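Local coordinates for anti-h(o) lectin I (Ulex europaeus, PDB 1FX5), which binds L-fucose as a homodimeric legume lectin of gorse, specific for the O(H) blood group, with calcium and manganese ions held in each subunit, at the interface of chains A and B. Residues are numbered along the deposited sequence; one frame, centred on the assembly and turned at random. Chains: chain A/B, Anti-h(o) lectin I.

The interface of chains A and B. Residues chain A 6-8, 12, 15, 17, 51; chain B 1-2, 4, 54, 209.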
loop_
_atom_site.group_PDB
_atom_site.type_symbol
_atom_site.label_atom_id
_atom_site.label_comp_id
_atom_site.label_asym_id
_atom_site.label_seq_id
_atom_site.Cartn_x
_atom_site.Cartn_y
_atom_site.Cartn_z
ATOM N N PHE A 6 -1.870 5.469 5.675
ATOM C CA PHE A 6 -1.579 4.315 6.513
ATOM C C PHE A 6 -1.013 4.811 7.824
ATOM O O PHE A 6 -0.531 5.958 7.902
ATOM C CB PHE A 6 -0.609 3.312 5.831
ATOM C CG PHE A 6 0.712 3.901 5.403
ATOM C CD1 PHE A 6 1.724 4.161 6.343
ATOM C CD2 PHE A 6 0.988 4.099 4.063
ATOM C CE1 PHE A 6 2.994 4.594 5.947
ATOM C CE2 PHE A 6 2.240 4.524 3.668
ATOM C CZ PHE A 6 3.249 4.769 4.612
ATOM N N LYS A 7 -1.117 3.986 8.863
ATOM C CA LYS A 7 -0.605 4.345 10.184
ATOM C C LYS A 7 -0.049 3.118 10.878
ATOM O O LYS A 7 -0.699 2.058 10.913
ATOM C CB LYS A 7 -1.694 4.954 11.073
ATOM C CG LYS A 7 -1.152 5.472 12.401
ATOM C CD LYS A 7 -2.230 5.668 13.457
ATOM C CE LYS A 7 -3.125 6.862 13.171
ATOM N NZ LYS A 7 -4.103 7.081 14.293
ATOM N N PHE A 8 1.174 3.243 11.370
ATOM C CA PHE A 8 1.843 2.167 12.077
ATOM C C PHE A 8 1.968 2.710 13.507
ATOM O O PHE A 8 2.662 3.723 13.733
ATOM C CB PHE A 8 3.274 1.948 11.559
ATOM C CG PHE A 8 3.378 1.264 10.221
ATOM C CD1 PHE A 8 3.521 -0.117 10.142
ATOM C CD2 PHE A 8 3.434 2.010 9.046
ATOM C CE1 PHE A 8 3.723 -0.749 8.912
ATOM C CE2 PHE A 8 3.634 1.384 7.814
ATOM C CZ PHE A 8 3.780 -0.002 7.750
ATOM N N SER A 12 5.787 -4.722 13.574
ATOM C CA SER A 12 5.876 -6.151 13.928
ATOM C C SER A 12 6.997 -6.861 13.180
ATOM O O SER A 12 7.243 -6.582 12.005
ATOM C CB SER A 12 4.531 -6.877 13.722
ATOM O OG SER A 12 3.903 -6.515 12.501
ATOM N N GLY A 15 6.134 -8.588 9.775
ATOM C CA GLY A 15 5.348 -7.729 8.910
ATOM C C GLY A 15 5.631 -8.030 7.461
ATOM O O GLY A 15 6.723 -8.472 7.128
ATOM N N ASP A 17 4.518 -5.644 4.913
ATOM C CA ASP A 17 4.371 -4.424 4.132
ATOM C C ASP A 17 5.516 -3.402 4.061
ATOM O O ASP A 17 5.286 -2.258 3.643
ATOM C CB ASP A 17 3.050 -3.734 4.491
ATOM C CG ASP A 17 2.975 -3.312 5.950
ATOM O OD1 ASP A 17 1.952 -2.694 6.323
ATOM O OD2 ASP A 17 3.921 -3.596 6.725
ATOM N N TYR A 51 7.822 1.777 2.398
ATOM C CA TYR A 51 6.498 1.138 2.418
ATOM C C TYR A 51 6.523 0.361 1.077
ATOM O O TYR A 51 7.044 0.863 0.066
ATOM C CB TYR A 51 5.347 2.168 2.459
ATOM C CG TYR A 51 3.967 1.529 2.582
ATOM C CD1 TYR A 51 3.009 1.718 1.596
ATOM C CD2 TYR A 51 3.635 0.712 3.677
ATOM C CE1 TYR A 51 1.759 1.114 1.682
ATOM C CE2 TYR A 51 2.373 0.094 3.780
ATOM C CZ TYR A 51 1.439 0.307 2.773
ATOM O OH TYR A 51 0.171 -0.258 2.828
ATOM N N SER B 1 0.525 -2.541 8.645
ATOM C CA SER B 1 0.164 -1.299 9.368
ATOM C C SER B 1 -1.085 -1.588 10.186
ATOM O O SER B 1 -1.608 -2.696 10.127
ATOM C CB SER B 1 -0.124 -0.188 8.352
ATOM O OG SER B 1 -1.175 -0.535 7.459
ATOM N N ASP B 2 -1.546 -0.614 10.965
ATOM C CA ASP B 2 -2.749 -0.780 11.787
ATOM C C ASP B 2 -3.975 -0.255 11.022
ATOM O O ASP B 2 -5.047 -0.863 11.059
ATOM C CB ASP B 2 -2.573 -0.060 13.125
ATOM C CG ASP B 2 -1.432 -0.644 13.936
ATOM O OD1 ASP B 2 -1.631 -1.708 14.551
ATOM O OD2 ASP B 2 -0.325 -0.083 13.930
ATOM N N LEU B 4 -5.238 1.470 7.177
ATOM C CA LEU B 4 -4.915 1.563 5.765
ATOM C C LEU B 4 -6.160 1.915 4.963
ATOM O O LEU B 4 -7.239 1.421 5.253
ATOM C CB LEU B 4 -4.327 0.248 5.225
ATOM C CG LEU B 4 -4.016 0.321 3.712
ATOM C CD1 LEU B 4 -2.830 1.259 3.445
ATOM C CD2 LEU B 4 -3.703 -1.043 3.165
ATOM N N PRO B 54 0.116 -6.067 1.248
ATOM C CA PRO B 54 -0.672 -6.963 2.098
ATOM C C PRO B 54 -1.358 -6.123 3.190
ATOM O O PRO B 54 -0.813 -5.115 3.646
ATOM C CB PRO B 54 0.395 -7.858 2.716
ATOM C CG PRO B 54 1.451 -7.901 1.656
ATOM C CD PRO B 54 1.533 -6.475 1.229
ATOM N N TRP B 209 -1.841 -11.864 7.506
ATOM C CA TRP B 209 -1.624 -10.958 6.383
ATOM C C TRP B 209 -2.261 -11.555 5.121
ATOM O O TRP B 209 -1.978 -12.698 4.759
ATOM C CB TRP B 209 -0.126 -10.710 6.155
ATOM C CG TRP B 209 0.555 -9.926 7.250
ATOM C CD1 TRP B 209 1.057 -10.421 8.412
ATOM C CD2 TRP B 209 0.811 -8.508 7.273
ATOM N NE1 TRP B 209 1.613 -9.412 9.162
ATOM C CE2 TRP B 209 1.473 -8.225 8.489
ATOM C CE3 TRP B 209 0.539 -7.455 6.394
ATOM C CZ2 TRP B 209 1.874 -6.924 8.851
ATOM C CZ3 TRP B 209 0.934 -6.162 6.755
ATOM C CH2 TRP B 209 1.597 -5.908 7.974
HETATM O O HOH W 1 -0.237 -2.236 4.597
HETATM O O HOH W 2 2.606 -9.207 11.984
#
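B:Ser1, the amino-terminal residue of chain B, reaches across the dimer interface to A:Asp17, its terminal amino nitrogen N giving a hydrogen bond of 2.7 Å to the carboxylate oxygen OD1. The donor comes in on the syn side of OD1, tilted 22° out of the carboxylate plane. In this legume lectin homodimer the edge strands 3-8 of the two subunits run antiparallel, with a beta bridge between A:Phe6 and B:Leu4; two-fold symmetry repeats every contact with the chains exchanged. Next along, B:Asp2 N donates a hydrogen bond of 2.8 Å to the carbonyl O of A:Lys7.

B:Ser1 CB lies over the centre of one face of the A:Phe8 ring, 3.8 Å from its centroid, as a CH-pi contact, while OD2 of A:Asp17 lies at the rim of the same ring, in its plane. The A:Asp17 carboxylate also meets the six-membered end of the B:Trp209 indole, OD2 standing 3.5 Å from CH2; the two planes are turned 69° apart and OD1 lies at the indole edge. CG of A:Asp17 sits between its backbone N and carbonyl carbon (chi1 62°), which turns the carboxylate toward both B:Ser1 and the indole. A:Gly15 packs against the indole through CA, 3.6 Å from CZ2.

Further out, water 1 joins OD1 of A:Asp17 to the phenol OH of A:Tyr51 and the carbonyl O of B:Pro54, so that OD1 meets this water as well as the terminal nitrogen, whose likely positive charge would suit the carboxylate. That phenol also touches CD1 of B:Leu4 at 3.4 Å, and A:Phe6 packs against one face of the tyrosine ring. Water 2 connects the indole NE1 of B:Trp209 to OG of A:Ser12.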